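Local coordinates for protein ribonucleoside triphosphate reductase (Lactobacillus leichmannii, PDB 1L1L) that reduces ribonucleoside triphosphates to 2'-deoxyribonucleoside triphosphates in a vitamin B12-dependent reaction, as an allosterically regulated class II ribonucleotide reductase acting as a monomer, at residues A[572-577]-A[689-694]; A[591-596]-A[605-610]; A[597-602]-A[683-688]; A[609-614]-A[693-698]. All blocks are in the same frame, centred on the assembly; numbering follows the deposited sequence.

Contact 1: residues A[572-577]-A[689-694]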
loop_
_atom_site.group_PDB
_atom_site.type_symbol
_atom_site.label_atom_id
_atom_site.label_comp_id
_atom_site.label_asym_id
_atom_site.label_seq_id
_atom_site.Cartn_x
_atom_site.Cartn_y
_atom_site.Cartn_z
ATOM N N ILE A 572 18.117 19.524 -3.626
ATOM C CA ILE A 572 19.193 18.563 -3.489
ATOM C C ILE A 572 18.471 17.455 -2.734
ATOM O O ILE A 572 18.068 17.651 -1.582
ATOM C CB ILE A 572 20.346 19.048 -2.591
ATOM C CG1 ILE A 572 21.177 20.118 -3.300
ATOM C CG2 ILE A 572 21.220 17.858 -2.205
ATOM C CD1 ILE A 572 21.794 19.673 -4.607
ATOM N N GLN A 573 18.261 16.313 -3.373
ATOM C CA GLN A 573 17.592 15.222 -2.683
ATOM C C GLN A 573 18.633 14.239 -2.200
ATOM O O GLN A 573 19.501 13.825 -2.961
ATOM C CB GLN A 573 16.578 14.536 -3.593
ATOM C CG GLN A 573 15.355 15.397 -3.846
ATOM C CD GLN A 573 14.099 14.576 -4.054
ATOM O OE1 GLN A 573 13.760 13.727 -3.232
ATOM N NE2 GLN A 573 13.395 14.834 -5.156
ATOM N N ARG A 574 18.557 13.895 -0.916
ATOM C CA ARG A 574 19.499 12.965 -0.308
ATOM C C ARG A 574 18.937 11.554 -0.184
ATOM O O ARG A 574 17.849 11.348 0.367
ATOM C CB ARG A 574 19.910 13.454 1.088
ATOM C CG ARG A 574 20.708 14.738 1.086
ATOM C CD ARG A 574 21.180 15.095 2.494
ATOM N NE ARG A 574 22.160 16.167 2.454
ATOM C CZ ARG A 574 21.861 17.441 2.249
ATOM N NH1 ARG A 574 20.600 17.808 2.079
ATOM N NH2 ARG A 574 22.829 18.347 2.191
ATOM N N ILE A 575 19.693 10.585 -0.686
ATOM C CA ILE A 575 19.316 9.185 -0.615
ATOM C C ILE A 575 20.315 8.516 0.313
ATOM O O ILE A 575 21.525 8.665 0.142
ATOM C CB ILE A 575 19.380 8.530 -2.003
ATOM C CG1 ILE A 575 18.555 9.355 -2.985
ATOM C CG2 ILE A 575 18.868 7.104 -1.933
ATOM C CD1 ILE A 575 17.126 9.606 -2.515
ATOM N N ARG A 576 19.810 7.792 1.307
ATOM C CA ARG A 576 20.668 7.131 2.278
ATOM C C ARG A 576 20.988 5.689 1.914
ATOM O O ARG A 576 20.097 4.912 1.536
ATOM C CB ARG A 576 20.016 7.217 3.666
ATOM C CG ARG A 576 19.569 8.646 3.962
ATOM C CD ARG A 576 19.473 8.966 5.443
ATOM N NE ARG A 576 18.624 8.026 6.162
ATOM C CZ ARG A 576 18.241 8.196 7.424
ATOM N NH1 ARG A 576 17.468 7.288 8.018
ATOM N NH2 ARG A 576 18.616 9.284 8.089
ATOM N N PHE A 577 22.272 5.350 2.031
ATOM C CA PHE A 577 22.787 4.023 1.721
ATOM C C PHE A 577 23.609 3.467 2.870
ATOM O O PHE A 577 24.283 4.212 3.578
ATOM C CB PHE A 577 23.749 4.058 0.513
ATOM C CG PHE A 577 23.116 4.480 -0.779
ATOM C CD1 PHE A 577 22.937 5.826 -1.078
ATOM C CD2 PHE A 577 22.680 3.521 -1.691
ATOM C CE1 PHE A 577 22.327 6.221 -2.267
ATOM C CE2 PHE A 577 22.068 3.902 -2.883
ATOM C CZ PHE A 577 21.888 5.253 -3.174
ATOM N N PRO A 689 16.487 15.722 3.849
ATOM C CA PRO A 689 16.380 14.724 2.783
ATOM C C PRO A 689 16.047 15.450 1.475
ATOM O O PRO A 689 16.314 14.947 0.387
ATOM C CB PRO A 689 15.244 13.820 3.260
ATOM C CG PRO A 689 14.394 14.739 4.071
ATOM C CD PRO A 689 15.431 15.520 4.857
ATOM N N LYS A 690 15.453 16.634 1.608
ATOM C CA LYS A 690 15.107 17.478 0.469
ATOM C C LYS A 690 15.448 18.923 0.811
ATOM O O LYS A 690 14.742 19.582 1.576
ATOM C CB LYS A 690 13.621 17.356 0.120
ATOM C CG LYS A 690 13.229 16.006 -0.452
ATOM C CD LYS A 690 11.784 16.009 -0.932
ATOM C CE LYS A 690 11.290 14.600 -1.248
ATOM N NZ LYS A 690 9.848 14.599 -1.675
ATOM N N GLU A 691 16.540 19.406 0.231
ATOM C CA GLU A 691 17.021 20.763 0.469
ATOM C C GLU A 691 16.796 21.643 -0.757
ATOM O O GLU A 691 17.320 21.364 -1.838
ATOM C CB GLU A 691 18.513 20.710 0.792
ATOM C CG GLU A 691 19.140 22.028 1.215
ATOM C CD GLU A 691 20.645 21.905 1.395
ATOM O OE1 GLU A 691 21.104 20.814 1.793
ATOM O OE2 GLU A 691 21.370 22.895 1.145
ATOM N N PRO A 692 16.007 22.717 -0.613
ATOM C CA PRO A 692 15.760 23.598 -1.763
ATOM C C PRO A 692 16.957 24.483 -2.145
ATOM O O PRO A 692 17.678 24.982 -1.282
ATOM C CB PRO A 692 14.537 24.405 -1.324
ATOM C CG PRO A 692 14.702 24.475 0.171
ATOM C CD PRO A 692 15.135 23.068 0.522
ATOM N N ILE A 693 17.163 24.659 -3.449
ATOM C CA ILE A 693 18.260 25.479 -3.968
ATOM C C ILE A 693 17.762 26.292 -5.163
ATOM O O ILE A 693 16.710 25.990 -5.731
ATOM C CB ILE A 693 19.445 24.599 -4.430
ATOM C CG1 ILE A 693 18.957 23.589 -5.475
ATOM C CG2 ILE A 693 20.072 23.902 -3.234
ATOM C CD1 ILE A 693 20.030 22.695 -6.045
ATOM N N ASP A 694 18.510 27.323 -5.542
ATOM C CA ASP A 694 18.124 28.155 -6.679
ATOM C C ASP A 694 18.543 27.480 -7.982
ATOM O O ASP A 694 19.284 26.500 -7.963
ATOM C CB ASP A 694 18.768 29.543 -6.574
ATOM C CG ASP A 694 20.288 29.486 -6.522
ATOM O OD1 ASP A 694 20.902 28.905 -7.446
ATOM O OD2 ASP A 694 20.868 30.034 -5.557
HETATM O O HOH W 1 14.658 12.667 -0.894
#

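Contact 2: residues A[591-596]-A[605-610]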
loop_
_atom_site.group_PDB
_atom_site.type_symbol
_atom_site.label_atom_id
_atom_site.label_comp_id
_atom_site.label_asym_id
_atom_site.label_seq_id
_atom_site.Cartn_x
_atom_site.Cartn_y
_atom_site.Cartn_z
ATOM N N GLY A 591 30.731 11.417 -9.604
ATOM C CA GLY A 591 30.703 12.821 -9.238
ATOM C C GLY A 591 29.705 13.243 -8.163
ATOM O O GLY A 591 29.725 14.397 -7.715
ATOM N N TYR A 592 28.834 12.324 -7.759
ATOM C CA TYR A 592 27.834 12.616 -6.735
ATOM C C TYR A 592 28.508 12.968 -5.416
ATOM O O TYR A 592 29.481 12.320 -5.019
ATOM C CB TYR A 592 26.945 11.398 -6.516
ATOM C CG TYR A 592 26.021 11.101 -7.668
ATOM C CD1 TYR A 592 24.838 11.823 -7.838
ATOM C CD2 TYR A 592 26.339 10.115 -8.603
ATOM C CE1 TYR A 592 23.992 11.571 -8.907
ATOM C CE2 TYR A 592 25.497 9.857 -9.681
ATOM C CZ TYR A 592 24.331 10.588 -9.826
ATOM O OH TYR A 592 23.502 10.355 -10.895
ATOM N N ARG A 593 27.984 13.986 -4.739
ATOM C CA ARG A 593 28.536 14.399 -3.451
ATOM C C ARG A 593 27.980 13.472 -2.385
ATOM O O ARG A 593 26.806 13.112 -2.434
ATOM C CB ARG A 593 28.152 15.848 -3.135
ATOM C CG ARG A 593 28.877 16.877 -3.995
ATOM C CD ARG A 593 28.834 18.285 -3.386
ATOM N NE ARG A 593 29.513 19.247 -4.258
ATOM C CZ ARG A 593 29.544 20.563 -4.064
ATOM N NH1 ARG A 593 28.934 21.104 -3.017
ATOM N NH2 ARG A 593 30.190 21.343 -4.924
ATOM N N THR A 594 28.830 13.072 -1.439
ATOM C CA THR A 594 28.416 12.174 -0.362
ATOM C C THR A 594 28.899 12.690 0.999
ATOM O O THR A 594 29.815 13.510 1.078
ATOM C CB THR A 594 28.971 10.743 -0.554
ATOM O OG1 THR A 594 30.392 10.746 -0.378
ATOM C CG2 THR A 594 28.652 10.221 -1.953
ATOM N N GLU A 595 28.283 12.184 2.064
ATOM C CA GLU A 595 28.631 12.589 3.419
ATOM C C GLU A 595 28.065 11.546 4.369
ATOM O O GLU A 595 27.087 10.870 4.046
ATOM C CB GLU A 595 28.000 13.949 3.734
ATOM C CG GLU A 595 26.481 13.865 3.878
ATOM C CD GLU A 595 25.791 15.212 3.872
ATOM O OE1 GLU A 595 26.149 16.079 4.712
ATOM O OE2 GLU A 595 24.876 15.398 3.029
ATOM N N ALA A 596 28.682 11.405 5.535
ATOM C CA ALA A 596 28.177 10.452 6.510
ATOM C C ALA A 596 26.815 10.982 6.974
ATOM O O ALA A 596 26.643 12.181 7.176
ATOM C CB ALA A 596 29.147 10.347 7.687
ATOM N N CYS A 605 25.032 9.463 2.937
ATOM C CA CYS A 605 24.048 10.217 2.181
ATOM C C CYS A 605 24.674 10.529 0.831
ATOM O O CYS A 605 25.866 10.827 0.750
ATOM C CB CYS A 605 23.725 11.551 2.850
ATOM S SG CYS A 605 22.530 11.492 4.199
ATOM N N VAL A 606 23.871 10.456 -0.221
ATOM C CA VAL A 606 24.351 10.799 -1.546
ATOM C C VAL A 606 23.413 11.895 -2.062
ATOM O O VAL A 606 22.180 11.735 -2.059
ATOM C CB VAL A 606 24.354 9.570 -2.480
ATOM C CG1 VAL A 606 24.852 9.973 -3.867
ATOM C CG2 VAL A 606 25.251 8.479 -1.893
ATOM N N GLU A 607 23.998 13.011 -2.492
ATOM C CA GLU A 607 23.230 14.157 -2.966
ATOM C C GLU A 607 22.891 14.149 -4.461
ATOM O O GLU A 607 23.788 14.139 -5.325
ATOM C CB GLU A 607 23.978 15.439 -2.596
ATOM C CG GLU A 607 24.488 15.394 -1.149
ATOM C CD GLU A 607 25.048 16.707 -0.648
ATOM O OE1 GLU A 607 25.127 17.679 -1.428
ATOM O OE2 GLU A 607 25.409 16.764 0.553
ATOM N N PHE A 608 21.590 14.172 -4.755
ATOM C CA PHE A 608 21.108 14.169 -6.143
ATOM C C PHE A 608 20.432 15.486 -6.498
ATOM O O PHE A 608 19.355 15.797 -5.984
ATOM C CB PHE A 608 20.091 13.040 -6.381
ATOM C CG PHE A 608 20.652 11.652 -6.231
ATOM C CD1 PHE A 608 20.919 11.119 -4.971
ATOM C CD2 PHE A 608 20.918 10.869 -7.363
ATOM C CE1 PHE A 608 21.445 9.825 -4.835
ATOM C CE2 PHE A 608 21.442 9.584 -7.241
ATOM C CZ PHE A 608 21.708 9.057 -5.979
ATOM N N PRO A 609 21.064 16.298 -7.362
ATOM C CA PRO A 609 20.446 17.572 -7.750
ATOM C C PRO A 609 19.212 17.232 -8.597
ATOM O O PRO A 609 19.287 16.367 -9.470
ATOM C CB PRO A 609 21.539 18.254 -8.580
ATOM C CG PRO A 609 22.816 17.675 -8.001
ATOM C CD PRO A 609 22.459 16.218 -7.829
ATOM N N ILE A 610 18.079 17.882 -8.337
ATOM C CA ILE A 610 16.865 17.590 -9.100
ATOM C C ILE A 610 16.034 18.809 -9.462
ATOM O O ILE A 610 15.750 19.663 -8.619
ATOM C CB ILE A 610 15.935 16.601 -8.349
ATOM C CG1 ILE A 610 16.638 15.257 -8.167
ATOM C CG2 ILE A 610 14.634 16.417 -9.132
ATOM C CD1 ILE A 610 15.795 14.204 -7.473
HETATM O O HOH W 2 25.944 15.829 -5.532
#

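Contact 3: residues A[597-602]-A[683-688]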
loop_
_atom_site.group_PDB
_atom_site.type_symbol
_atom_site.label_atom_id
_atom_site.label_comp_id
_atom_site.label_asym_id
_atom_site.label_seq_id
_atom_site.Cartn_x
_atom_site.Cartn_y
_atom_site.Cartn_z
ATOM N N ASP A 597 25.841 10.089 7.105
ATOM C CA ASP A 597 24.498 10.469 7.541
ATOM C C ASP A 597 24.571 10.675 9.055
ATOM O O ASP A 597 25.134 9.852 9.764
ATOM C CB ASP A 597 23.520 9.350 7.168
ATOM C CG ASP A 597 22.163 9.487 7.829
ATOM O OD1 ASP A 597 21.652 10.615 7.996
ATOM O OD2 ASP A 597 21.596 8.433 8.168
ATOM N N ILE A 598 24.026 11.782 9.536
ATOM C CA ILE A 598 24.069 12.077 10.975
ATOM C C ILE A 598 22.929 11.460 11.775
ATOM O O ILE A 598 22.981 11.423 13.009
ATOM C CB ILE A 598 24.062 13.606 11.239
ATOM C CG1 ILE A 598 22.754 14.226 10.736
ATOM C CG2 ILE A 598 25.264 14.253 10.579
ATOM C CD1 ILE A 598 22.726 15.744 10.771
ATOM N N TYR A 599 21.901 10.979 11.085
ATOM C CA TYR A 599 20.742 10.393 11.757
ATOM C C TYR A 599 20.795 8.878 11.923
ATOM O O TYR A 599 20.008 8.304 12.681
ATOM C CB TYR A 599 19.456 10.764 11.010
ATOM C CG TYR A 599 19.266 12.245 10.829
ATOM C CD1 TYR A 599 19.177 13.098 11.935
ATOM C CD2 TYR A 599 19.230 12.809 9.556
ATOM C CE1 TYR A 599 19.067 14.462 11.778
ATOM C CE2 TYR A 599 19.118 14.172 9.381
ATOM C CZ TYR A 599 19.041 15.002 10.493
ATOM O OH TYR A 599 18.972 16.358 10.312
ATOM N N THR A 600 21.720 8.229 11.229
ATOM C CA THR A 600 21.829 6.779 11.301
ATOM C C THR A 600 23.275 6.339 11.227
ATOM O O THR A 600 24.054 6.837 10.412
ATOM C CB THR A 600 21.062 6.095 10.143
ATOM O OG1 THR A 600 19.767 6.698 10.002
ATOM C CG2 THR A 600 20.885 4.610 10.423
ATOM N N GLU A 601 23.627 5.388 12.077
ATOM C CA GLU A 601 24.975 4.857 12.142
ATOM C C GLU A 601 25.348 4.092 10.867
ATOM O O GLU A 601 24.485 3.504 10.220
ATOM C CB GLU A 601 25.072 3.935 13.356
ATOM C CG GLU A 601 26.464 3.449 13.665
ATOM C CD GLU A 601 26.561 2.872 15.064
ATOM O OE1 GLU A 601 25.602 2.193 15.488
ATOM O OE2 GLU A 601 27.599 3.085 15.727
ATOM N N ASN A 602 26.634 4.115 10.518
ATOM C CA ASN A 602 27.160 3.415 9.337
ATOM C C ASN A 602 26.328 3.608 8.077
ATOM O O ASN A 602 26.062 2.648 7.351
ATOM C CB ASN A 602 27.272 1.916 9.608
ATOM C CG ASN A 602 28.063 1.607 10.852
ATOM O OD1 ASN A 602 29.227 1.997 10.982
ATOM N ND2 ASN A 602 27.436 0.895 11.781
ATOM N N GLY A 683 9.996 22.220 10.270
ATOM C CA GLY A 683 10.799 22.882 11.284
ATOM C C GLY A 683 12.124 23.378 10.744
ATOM O O GLY A 683 12.306 24.579 10.529
ATOM N N SER A 684 13.050 22.449 10.530
ATOM C CA SER A 684 14.373 22.761 10.004
ATOM C C SER A 684 15.298 21.587 10.288
ATOM O O SER A 684 15.700 21.381 11.428
ATOM C CB SER A 684 14.933 24.023 10.670
ATOM O OG SER A 684 16.202 24.372 10.139
ATOM N N LEU A 685 15.614 20.805 9.263
ATOM C CA LEU A 685 16.510 19.668 9.443
ATOM C C LEU A 685 17.903 20.080 9.007
ATOM O O LEU A 685 18.080 20.659 7.938
ATOM C CB LEU A 685 16.036 18.464 8.628
ATOM C CG LEU A 685 14.850 17.671 9.177
ATOM C CD1 LEU A 685 14.459 16.575 8.198
ATOM C CD2 LEU A 685 15.225 17.066 10.514
ATOM N N GLN A 686 18.890 19.796 9.845
ATOM C CA GLN A 686 20.269 20.149 9.546
ATOM C C GLN A 686 20.782 19.447 8.285
ATOM O O GLN A 686 21.539 20.031 7.509
ATOM C CB GLN A 686 21.153 19.813 10.745
ATOM C CG GLN A 686 22.619 20.156 10.571
ATOM C CD GLN A 686 23.300 20.454 11.905
ATOM O OE1 GLN A 686 23.037 19.794 12.904
ATOM N NE2 GLN A 686 24.188 21.443 11.914
ATOM N N GLN A 687 20.372 18.200 8.092
ATOM C CA GLN A 687 20.771 17.430 6.913
ATOM C C GLN A 687 19.484 16.954 6.234
ATOM O O GLN A 687 19.164 15.766 6.229
ATOM C CB GLN A 687 21.634 16.234 7.335
ATOM C CG GLN A 687 22.386 15.560 6.193
ATOM C CD GLN A 687 23.238 14.393 6.664
ATOM O OE1 GLN A 687 22.722 13.353 7.075
ATOM N NE2 GLN A 687 24.552 14.564 6.614
ATOM N N ALA A 688 18.755 17.904 5.657
ATOM C CA ALA A 688 17.473 17.642 5.006
ATOM C C ALA A 688 17.468 16.642 3.857
ATOM O O ALA A 688 18.326 16.692 2.976
ATOM C CB ALA A 688 16.878 18.962 4.517
#

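Contact 4: residues A[609-614]-A[693-698]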
loop_
_atom_site.group_PDB
_atom_site.type_symbol
_atom_site.label_atom_id
_atom_site.label_comp_id
_atom_site.label_asym_id
_atom_site.label_seq_id
_atom_site.Cartn_x
_atom_site.Cartn_y
_atom_site.Cartn_z
ATOM N N PRO A 609 21.064 16.298 -7.362
ATOM C CA PRO A 609 20.446 17.572 -7.750
ATOM C C PRO A 609 19.212 17.232 -8.597
ATOM O O PRO A 609 19.287 16.367 -9.470
ATOM C CB PRO A 609 21.539 18.254 -8.580
ATOM C CG PRO A 609 22.816 17.675 -8.001
ATOM C CD PRO A 609 22.459 16.218 -7.829
ATOM N N ILE A 610 18.079 17.882 -8.337
ATOM C CA ILE A 610 16.865 17.590 -9.100
ATOM C C ILE A 610 16.034 18.809 -9.462
ATOM O O ILE A 610 15.750 19.663 -8.619
ATOM C CB ILE A 610 15.935 16.601 -8.349
ATOM C CG1 ILE A 610 16.638 15.257 -8.167
ATOM C CG2 ILE A 610 14.634 16.417 -9.132
ATOM C CD1 ILE A 610 15.795 14.204 -7.473
ATOM N N LYS A 611 15.641 18.873 -10.727
ATOM C CA LYS A 611 14.823 19.970 -11.222
ATOM C C LYS A 611 13.424 19.461 -11.510
ATOM O O LYS A 611 13.248 18.492 -12.248
ATOM C CB LYS A 611 15.416 20.554 -12.503
ATOM C CG LYS A 611 14.579 21.673 -13.100
ATOM C CD LYS A 611 15.267 22.302 -14.309
ATOM C CE LYS A 611 14.452 23.472 -14.861
ATOM N NZ LYS A 611 15.134 24.145 -16.010
ATOM N N ALA A 612 12.426 20.110 -10.923
ATOM C CA ALA A 612 11.051 19.687 -11.145
ATOM C C ALA A 612 10.529 20.253 -12.453
ATOM O O ALA A 612 10.934 21.333 -12.882
ATOM C CB ALA A 612 10.167 20.143 -9.996
ATOM N N VAL A 613 9.637 19.502 -13.089
ATOM C CA VAL A 613 9.024 19.935 -14.332
ATOM C C VAL A 613 8.348 21.274 -14.081
ATOM O O VAL A 613 7.768 21.498 -13.013
ATOM C CB VAL A 613 7.961 18.930 -14.796
ATOM C CG1 VAL A 613 7.259 19.440 -16.036
ATOM C CG2 VAL A 613 8.610 17.589 -15.070
ATOM N N GLY A 614 8.441 22.172 -15.054
ATOM C CA GLY A 614 7.819 23.474 -14.911
ATOM C C GLY A 614 8.417 24.320 -13.809
ATOM O O GLY A 614 7.794 25.276 -13.348
ATOM N N ILE A 693 17.163 24.659 -3.449
ATOM C CA ILE A 693 18.260 25.479 -3.968
ATOM C C ILE A 693 17.762 26.292 -5.163
ATOM O O ILE A 693 16.710 25.990 -5.731
ATOM C CB ILE A 693 19.445 24.599 -4.430
ATOM C CG1 ILE A 693 18.957 23.589 -5.475
ATOM C CG2 ILE A 693 20.072 23.902 -3.234
ATOM C CD1 ILE A 693 20.030 22.695 -6.045
ATOM N N ASP A 694 18.510 27.323 -5.542
ATOM C CA ASP A 694 18.124 28.155 -6.679
ATOM C C ASP A 694 18.543 27.480 -7.982
ATOM O O ASP A 694 19.284 26.500 -7.963
ATOM C CB ASP A 694 18.768 29.543 -6.574
ATOM C CG ASP A 694 20.288 29.486 -6.522
ATOM O OD1 ASP A 694 20.902 28.905 -7.446
ATOM O OD2 ASP A 694 20.868 30.034 -5.557
ATOM N N LYS A 695 18.075 28.003 -9.111
ATOM C CA LYS A 695 18.420 27.413 -10.396
ATOM C C LYS A 695 19.926 27.398 -10.629
ATOM O O LYS A 695 20.479 26.398 -11.086
ATOM C CB LYS A 695 17.737 28.164 -11.542
ATOM C CG LYS A 695 17.967 27.501 -12.898
ATOM C CD LYS A 695 17.244 28.204 -14.038
ATOM C CE LYS A 695 17.423 27.437 -15.343
ATOM N NZ LYS A 695 16.693 28.052 -16.487
ATOM N N GLU A 696 20.589 28.505 -10.311
ATOM C CA GLU A 696 22.034 28.611 -10.496
ATOM C C GLU A 696 22.808 27.507 -9.791
ATOM O O GLU A 696 23.735 26.929 -10.364
ATOM C CB GLU A 696 22.533 29.976 -10.007
ATOM C CG GLU A 696 22.612 31.028 -11.107
ATOM C CD GLU A 696 24.044 31.307 -11.553
ATOM O OE1 GLU A 696 24.856 30.357 -11.577
ATOM O OE2 GLU A 696 24.355 32.473 -11.892
ATOM N N THR A 697 22.429 27.217 -8.549
ATOM C CA THR A 697 23.105 26.181 -7.778
ATOM C C THR A 697 22.835 24.820 -8.389
ATOM O O THR A 697 23.718 23.971 -8.455
ATOM C CB THR A 697 22.627 26.156 -6.319
ATOM O OG1 THR A 697 22.862 27.432 -5.714
ATOM C CG2 THR A 697 23.370 25.085 -5.542
ATOM N N TYR A 698 21.598 24.609 -8.825
ATOM C CA TYR A 698 21.238 23.342 -9.432
ATOM C C TYR A 698 22.094 23.041 -10.657
ATOM O O TYR A 698 22.626 21.947 -10.795
ATOM C CB TYR A 698 19.760 23.334 -9.828
ATOM C CG TYR A 698 19.422 22.222 -10.784
ATOM C CD1 TYR A 698 19.360 22.453 -12.156
ATOM C CD2 TYR A 698 19.237 20.917 -10.325
ATOM C CE1 TYR A 698 19.124 21.408 -13.055
ATOM C CE2 TYR A 698 19.003 19.868 -11.211
ATOM C CZ TYR A 698 18.949 20.120 -12.574
ATOM O OH TYR A 698 18.725 19.080 -13.451
#

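Contact 1: residues A[572-577]-A[689-694]
R574 and E691 meet as two flat groups lying almost in one plane, their guanidinium and carboxylate planes only 10° apart. Both terminal nitrogens of R574 close on a single oxygen: NH2 reaches OE1 of E691 at 3.0 Å, nearly along the C-O axis, while R574 NH1 meets the anti lone pair of the same E691 OE1 at 3.1 Å. This end-on salt bridge fixes the rotation of the guanidinium, whose NH1 also donates to the carbonyl of A688. R574 gets there with a chain extended from CG to NE, and E691 comes to meet it with CG trans to its own backbone N (chi1 -174°).

I572, on the face of E691, meets I693 from just beyond the strand; the two side chains cross at about a right angle, touching through their CD1 methyls at 3.8 Å. The other face carries Q573 and K690, which run side by side in the same direction, with OE1 of Q573 lying 3.3 Å from CE of K690. A water bridges that OE1 to the carbonyl O of P689.

In the backbone, I572 N donates to E691 O at 2.7 Å, E691 N returns the bond to I572 O, and R574 N donates to P689 O at 2.8 Å. Axes 4.8 Å apart and running at 165° show antiparallel pairing. In the strand order 690-692 is outermost, next to 570-578, and so forms one edge of a four-stranded antiparallel sheet.

Contact 2: residues A[591-596]-A[605-610]
E607 and R593 share the most linear of the backbone bonds here, E607 N donating to R593 O at 2.8 Å and 178°. Farther along, E595 and C605 form a true hydrogen-bonded pair, in which C605 N reaches E595 O at 2.7 Å and E595 N answers to C605 O. Between them T594 faces V606 as a non-hydrogen-bonded pair. Where the strands part, one water accepts from R593 N and donates to E607 O.

The apolar contacts gather on the face that carries V606. T594 and V606 lie alongside each other, CG2 to CG2, and V606 CG1 also touches CB of Y592 at 3.7 Å. The tyrosine ring meets F608 obliquely, with centroids 4.8 Å apart and planes at 43°; Y592 CD1 sits over one face of the phenylalanine, while the carbonyl O of E607 lies at the tyrosine's edge.

The opposite face carries R593, E595 and E607 beside C605. E595 and E607 cross at about a right angle and bring their OE2 atoms to 2.9 Å, costly for two bare carboxylates. Arginines probably offset it: R574 bridges to E595 OE2 and makes a long, weak ion pair with E607 OE2, while R701 holds E607 OE1. A shared proton could also ease the pair.

Consecutive antiparallel strands 593-596 and 603-611, joined by a short loop, make a beta hairpin.

Contact 3: residues A[597-602]-A[683-688]
Q687 brings its side-chain amide up to D597 and I598, and this buried glutamine is the tight part of the contact. Its OE1 accepts from the backbone N of I598 at 3.2 Å, the donor standing 32° from the plane of the amide carbonyl. The amide's other end is held as well, since NE2 donates to the carbonyl of A596. CG trans to the backbone N (chi1 -166°) and an extended chain beyond carry the amide past the I598 side chain, in the opposite sense, as far as I598 N. Nearer the backbone, CB of Q687 packs on CD1 of I598 at 3.6 Å. OD1 of D597 comes to 3.1 Å from OE1 of Q687, but both are acceptors and no bond joins them. That carboxylate is engaged elsewhere: OD1 takes the N-H of Y599 from above the carboxylate plane, and OD2 forms a salt bridge with R576. Y599 belongs to the tight part too. Its OH accepts from Q687 N at 3.2 Å, and its ring, almost perpendicular to the Q687 amide, touches the chain with its rim, CE2 lying 3.5 Å from Q687 O.

Beyond the hydroxyl the packing is light, L685 CD2 at 3.8 Å from Y599 OH, with exposed Q686 close by. I598 and Y599 also touch a crystal neighbour, so their exact poses may owe something to the lattice.

The bond from Y599 N to D597 OD1 defines an Asx turn, here shaping the hairpin loop between strands 593-596 and 603-611 where it meets the irregular segment leading into strand 690-692.

Contact 4: residues A[609-614]-A[693-698]
Y698 lays one face of its ring against K611, whose CB stands 3.9 Å from the ring centroid and 24° off the normal, a CH-pi contact displaced toward the phenol end. CZ of Y698 is the ring atom nearest K611 CB, at 3.6 Å. On that same face K611 N lies above the rim, 3.5 Å from CE2 of Y698, whereas the carbonyl carbon of P609 meets the ring at its edge, near the plane. P609 CB adds apolar packing on CD2 of Y698 at 3.9 Å.

With CG trans to the backbone N (chi1 164°), the ring projects from the first turn of helix 695-704 onto the end of strand 603-611, a helix-on-sheet packing in which one aromatic residue supplies most of the helix's share of the surface. D694 is the N-cap of that turn, its OD1 accepting from T697 N, and the bond from Y698 N to D694 O at 3.1 Å starts the helical pattern.

Farther out, the extended chains of K611 and K695 cross, with K611 NZ 4.2 Å from K695 NZ. Both lie near the carboxylate of D616, with which each makes a long, weak ion pair. The phenol OH of Y698 has a weak hydrogen bond to K25.

Contacts 1 and 2 are the two outer strand pairs of one antiparallel sheet, joined through the neighbouring central strands 570-578 and 603-611; their centres are about 8 Å apart, and Q573 O lies 2.8 Å from F608 N, a probable hydrogen bond. Contact 3 lies at the hairpin-loop end, its centre about 11 Å from that of contact 1; it touches contact 2 where C605 SG comes to 3.4 Å from Q687 OE1. Contact 4 lies at the other end, continuing from contact 1 through I693 and sharing P609 and I610 with contact 2. Contacts 3 and 4 are about 22 Å apart between centres and do not touch. All four centres are 25 to 30 Å from the chain centre, in a sheet separate from the one holding C119 of the C119-C419 disulfide.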